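Local atomic coordinates of ABC transporter periplasmic-binding protein YTFQ (Escherichia coli, PDB entry 2VK2), a protein that binds alpha- and beta-galactofuranose in the periplasm as the solute-binding component of the YtfQRT-YjfF ABC transporter. Residues N130-Q135 / C193-H198. Residues are numbered along the deposited sequence; the frame is centred on the assembly and turned at random.
Sequences NVVELQ and CMVYAH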
ATOM      1  N   ASN A 130       7.114  19.008 -13.967  1.00 10.05           N
ATOM      2  CA  ASN A 130       7.910  18.659 -12.793  1.00 10.00           C
ATOM      3  C   ASN A 130       7.077  17.925 -11.769  1.00  9.60           C
ATOM      4  O   ASN A 130       6.063  18.426 -11.308  1.00  9.63           O
ATOM      5  CB  ASN A 130       8.477  19.911 -12.139  1.00 10.14           C
ATOM      6  CG  ASN A 130       9.595  20.561 -12.985  1.00 11.01           C
ATOM      7  OD1 ASN A 130      10.184  19.971 -13.802  1.00 11.78           O
ATOM      8  ND2 ASN A 130       9.825  21.793 -12.717  1.00 12.38           N
ATOM      9  N   VAL A 131       7.563  16.732 -11.428  1.00  9.08           N
ATOM     10  CA  VAL A 131       6.903  15.860 -10.471  1.00  8.81           C
ATOM     11  C   VAL A 131       7.622  15.907  -9.129  1.00  8.69           C
ATOM     12  O   VAL A 131       8.851  15.911  -9.073  1.00  8.78           O
ATOM     13  CB  VAL A 131       6.886  14.403 -10.985  1.00  8.95           C
ATOM     14  CG1 VAL A 131       6.319  13.456  -9.932  1.00  9.25           C
ATOM     15  CG2 VAL A 131       6.088  14.310 -12.275  1.00  9.57           C
ATOM     16  N   VAL A 132       6.851  15.961  -8.050  1.00  8.38           N
ATOM     17  CA  VAL A 132       7.386  15.716  -6.718  1.00  8.46           C
ATOM     18  C   VAL A 132       6.787  14.405  -6.216  1.00  8.20           C
ATOM     19  O   VAL A 132       5.591  14.146  -6.398  1.00  8.16           O
ATOM     20  CB  VAL A 132       7.125  16.891  -5.744  1.00  8.44           C
ATOM     21  CG1 VAL A 132       7.774  18.166  -6.274  1.00  8.87           C
ATOM     22  CG2 VAL A 132       5.633  17.103  -5.496  1.00  9.10           C
ATOM     23  N   GLU A 133       7.632  13.564  -5.624  1.00  8.19           N
ATOM     24  CA  GLU A 133       7.237  12.222  -5.221  1.00  8.06           C
ATOM     25  C   GLU A 133       7.222  12.082  -3.707  1.00  8.10           C
ATOM     26  O   GLU A 133       8.213  12.377  -3.042  1.00  8.22           O
ATOM     27  CB  GLU A 133       8.188  11.191  -5.835  1.00  7.99           C
ATOM     28  CG  GLU A 133       7.877   9.738  -5.459  1.00  8.32           C
ATOM     29  CD  GLU A 133       8.822   8.750  -6.105  1.00  8.57           C
ATOM     30  OE1 GLU A 133      10.029   9.060  -6.203  1.00 10.06           O
ATOM     31  OE2 GLU A 133       8.362   7.662  -6.506  1.00  8.66           O
ATOM     32  N   LEU A 134       6.089  11.631  -3.178  1.00  7.84           N
ATOM     33  CA  LEU A 134       5.971  11.266  -1.778  1.00  8.02           C
ATOM     34  C   LEU A 134       6.060   9.748  -1.704  1.00  7.89           C
ATOM     35  O   LEU A 134       5.113   9.040  -2.049  1.00  7.65           O
ATOM     36  CB  LEU A 134       4.647  11.766  -1.196  1.00  8.26           C
ATOM     37  CG  LEU A 134       4.496  13.291  -1.169  1.00  8.92           C
ATOM     38  CD1 LEU A 134       3.073  13.694  -0.806  1.00  9.22           C
ATOM     39  CD2 LEU A 134       5.490  13.913  -0.201  1.00 10.30           C
ATOM     40  N   GLN A 135       7.215   9.245  -1.279  1.00  8.08           N
ATOM     41  CA  GLN A 135       7.432   7.806  -1.201  1.00  8.30           C
ATOM     42  C   GLN A 135       6.812   7.217   0.049  1.00  8.15           C
ATOM     43  O   GLN A 135       6.605   7.904   1.042  1.00  8.25           O
ATOM     44  CB  GLN A 135       8.924   7.468  -1.184  1.00  8.19           C
ATOM     45  CG  GLN A 135       9.712   7.954  -2.378  1.00  9.32           C
ATOM     46  CD  GLN A 135      11.133   7.423  -2.367  1.00 10.07           C
ATOM     47  OE1 GLN A 135      11.384   6.293  -1.938  1.00 13.90           O
ATOM     48  NE2 GLN A 135      12.070   8.233  -2.839  1.00 12.03           N
ATOM     49  N   CYS A 193       4.286  20.598 -11.135  1.00 10.99           N
ATOM     50  CA  CYS A 193       3.173  20.241 -12.023  1.00 10.78           C
ATOM     51  C   CYS A 193       2.287  19.147 -11.421  1.00 10.08           C
ATOM     52  O   CYS A 193       1.069  19.162 -11.600  1.00  9.80           O
ATOM     53  CB  CYS A 193       3.723  19.793 -13.388  1.00 11.02           C
ATOM     54  SG  CYS A 193       2.679  18.687 -14.396  1.00 13.28           S
ATOM     55  N   MET A 194       2.897  18.205 -10.705  1.00  9.47           N
ATOM     56  CA  MET A 194       2.185  17.027 -10.229  1.00  9.09           C
ATOM     57  C   MET A 194       2.862  16.435  -8.999  1.00  8.64           C
ATOM     58  O   MET A 194       4.092  16.441  -8.891  1.00  8.57           O
ATOM     59  CB  MET A 194       2.126  15.995 -11.360  1.00  9.20           C
ATOM     60  CG  MET A 194       1.390  14.707 -11.035  1.00  9.21           C
ATOM     61  SD  MET A 194       2.512  13.347 -10.658  1.00  9.00           S
ATOM     62  CE  MET A 194       1.347  11.986 -10.574  1.00  9.03           C
ATOM     63  N   VAL A 195       2.049  15.945  -8.068  1.00  8.02           N
ATOM     64  CA  VAL A 195       2.547  15.153  -6.949  1.00  7.98           C
ATOM     65  C   VAL A 195       2.134  13.701  -7.149  1.00  7.72           C
ATOM     66  O   VAL A 195       0.962  13.403  -7.388  1.00  7.65           O
ATOM     67  CB  VAL A 195       2.073  15.683  -5.564  1.00  7.96           C
ATOM     68  CG1 VAL A 195       0.553  15.848  -5.507  1.00  8.66           C
ATOM     69  CG2 VAL A 195       2.562  14.766  -4.440  1.00  8.18           C
ATOM     70  N   TYR A 196       3.130  12.818  -7.085  1.00  7.56           N
ATOM     71  CA  TYR A 196       2.938  11.377  -7.140  1.00  7.52           C
ATOM     72  C   TYR A 196       3.159  10.856  -5.734  1.00  7.42           C
ATOM     73  O   TYR A 196       4.261  10.967  -5.200  1.00  7.86           O
ATOM     74  CB  TYR A 196       3.941  10.731  -8.104  1.00  7.55           C
ATOM     75  CG  TYR A 196       3.967   9.215  -8.053  1.00  7.51           C
ATOM     76  CD1 TYR A 196       2.788   8.475  -8.100  1.00  7.83           C
ATOM     77  CD2 TYR A 196       5.172   8.519  -7.965  1.00  7.37           C
ATOM     78  CE1 TYR A 196       2.803   7.092  -8.050  1.00  7.43           C
ATOM     79  CE2 TYR A 196       5.197   7.129  -7.918  1.00  7.54           C
ATOM     80  CZ  TYR A 196       4.008   6.423  -7.966  1.00  7.28           C
ATOM     81  OH  TYR A 196       3.998   5.047  -7.925  1.00  7.60           O
ATOM     82  N   ALA A 197       2.115  10.304  -5.126  1.00  7.37           N
ATOM     83  CA  ALA A 197       2.231   9.757  -3.782  1.00  7.71           C
ATOM     84  C   ALA A 197       2.015   8.255  -3.829  1.00  7.56           C
ATOM     85  O   ALA A 197       1.088   7.768  -4.475  1.00  7.62           O
ATOM     86  CB  ALA A 197       1.233  10.411  -2.852  1.00  7.83           C
ATOM     87  N   HIS A 198       2.869   7.515  -3.129  1.00  7.38           N
ATOM     88  CA  HIS A 198       2.774   6.055  -3.118  1.00  7.42           C
ATOM     89  C   HIS A 198       1.511   5.538  -2.438  1.00  7.46           C
ATOM     90  O   HIS A 198       1.139   4.392  -2.646  1.00  7.90           O
ATOM     91  CB  HIS A 198       4.011   5.440  -2.473  1.00  7.36           C
ATOM     92  CG  HIS A 198       5.254   5.616  -3.280  1.00  7.12           C
ATOM     93  ND1 HIS A 198       6.444   5.019  -2.933  1.00  7.45           N
ATOM     94  CD2 HIS A 198       5.492   6.304  -4.423  1.00  7.44           C
ATOM     95  CE1 HIS A 198       7.369   5.350  -3.816  1.00  7.79           C
ATOM     96  NE2 HIS A 198       6.817   6.122  -4.734  1.00  7.77           N
TER
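E133 carries CG anti to its backbone N (chi1 179°) and runs on extended, while H198 sets CG anti to its carbonyl carbon (chi1 -68°), which, with the extended E133 chain, helps bring carboxylate and imidazole together. H198 NE2 donates to E133 OE2 over 2.8 Å, with the oxygen close to the ring plane; OE2 is approached from above the carboxylate plane, the two planes standing 79° apart. One imidazole face rests on Q135, whose CA lies 3.6 Å from the ring centroid in a CH-pi contact, and Q135 CB and CG continue along the CE1 side. Y196, pointing the same way as E133, presents its CE2 edge to E133 OE2 at 3.5 Å. The other carboxylate oxygen, E133 OE1, is held by K147 and S165. An alanine in place of H198 would probably leave E133 OE2 without its imidazole donor and open a gap over Q135 CA. Between these side chains and C193 runs the parallel ladder of a periplasmic binding protein lobe, in which 129-135 and 194-197 are adjacent strands, with 160-167 on the outer side of 129-135. Backbone bonds link V132 N to M194 O, Y196 N to V132 O, L134 N to Y196 O and H198 N to L134 O. At the start, N130 O accepts from both C193 N and M194 N, beside the C129–C193 disulfide. V131, M194 and Y196 occupy the sheet face packed by helix 109-124, V131 CG1 lying 3.9 Å from M194 SD. On the other face V132 CG2 meets V195 CB, and L134 CD1 reaches V195 CG2 at 3.8 Å, beneath helices 172-185 and 200-212. The C-terminal end faces the sugar site: Y196 OH bonds to the backbone O of galactofuranose-binding R146, and H198 directly precedes N199, which also binds the sugar.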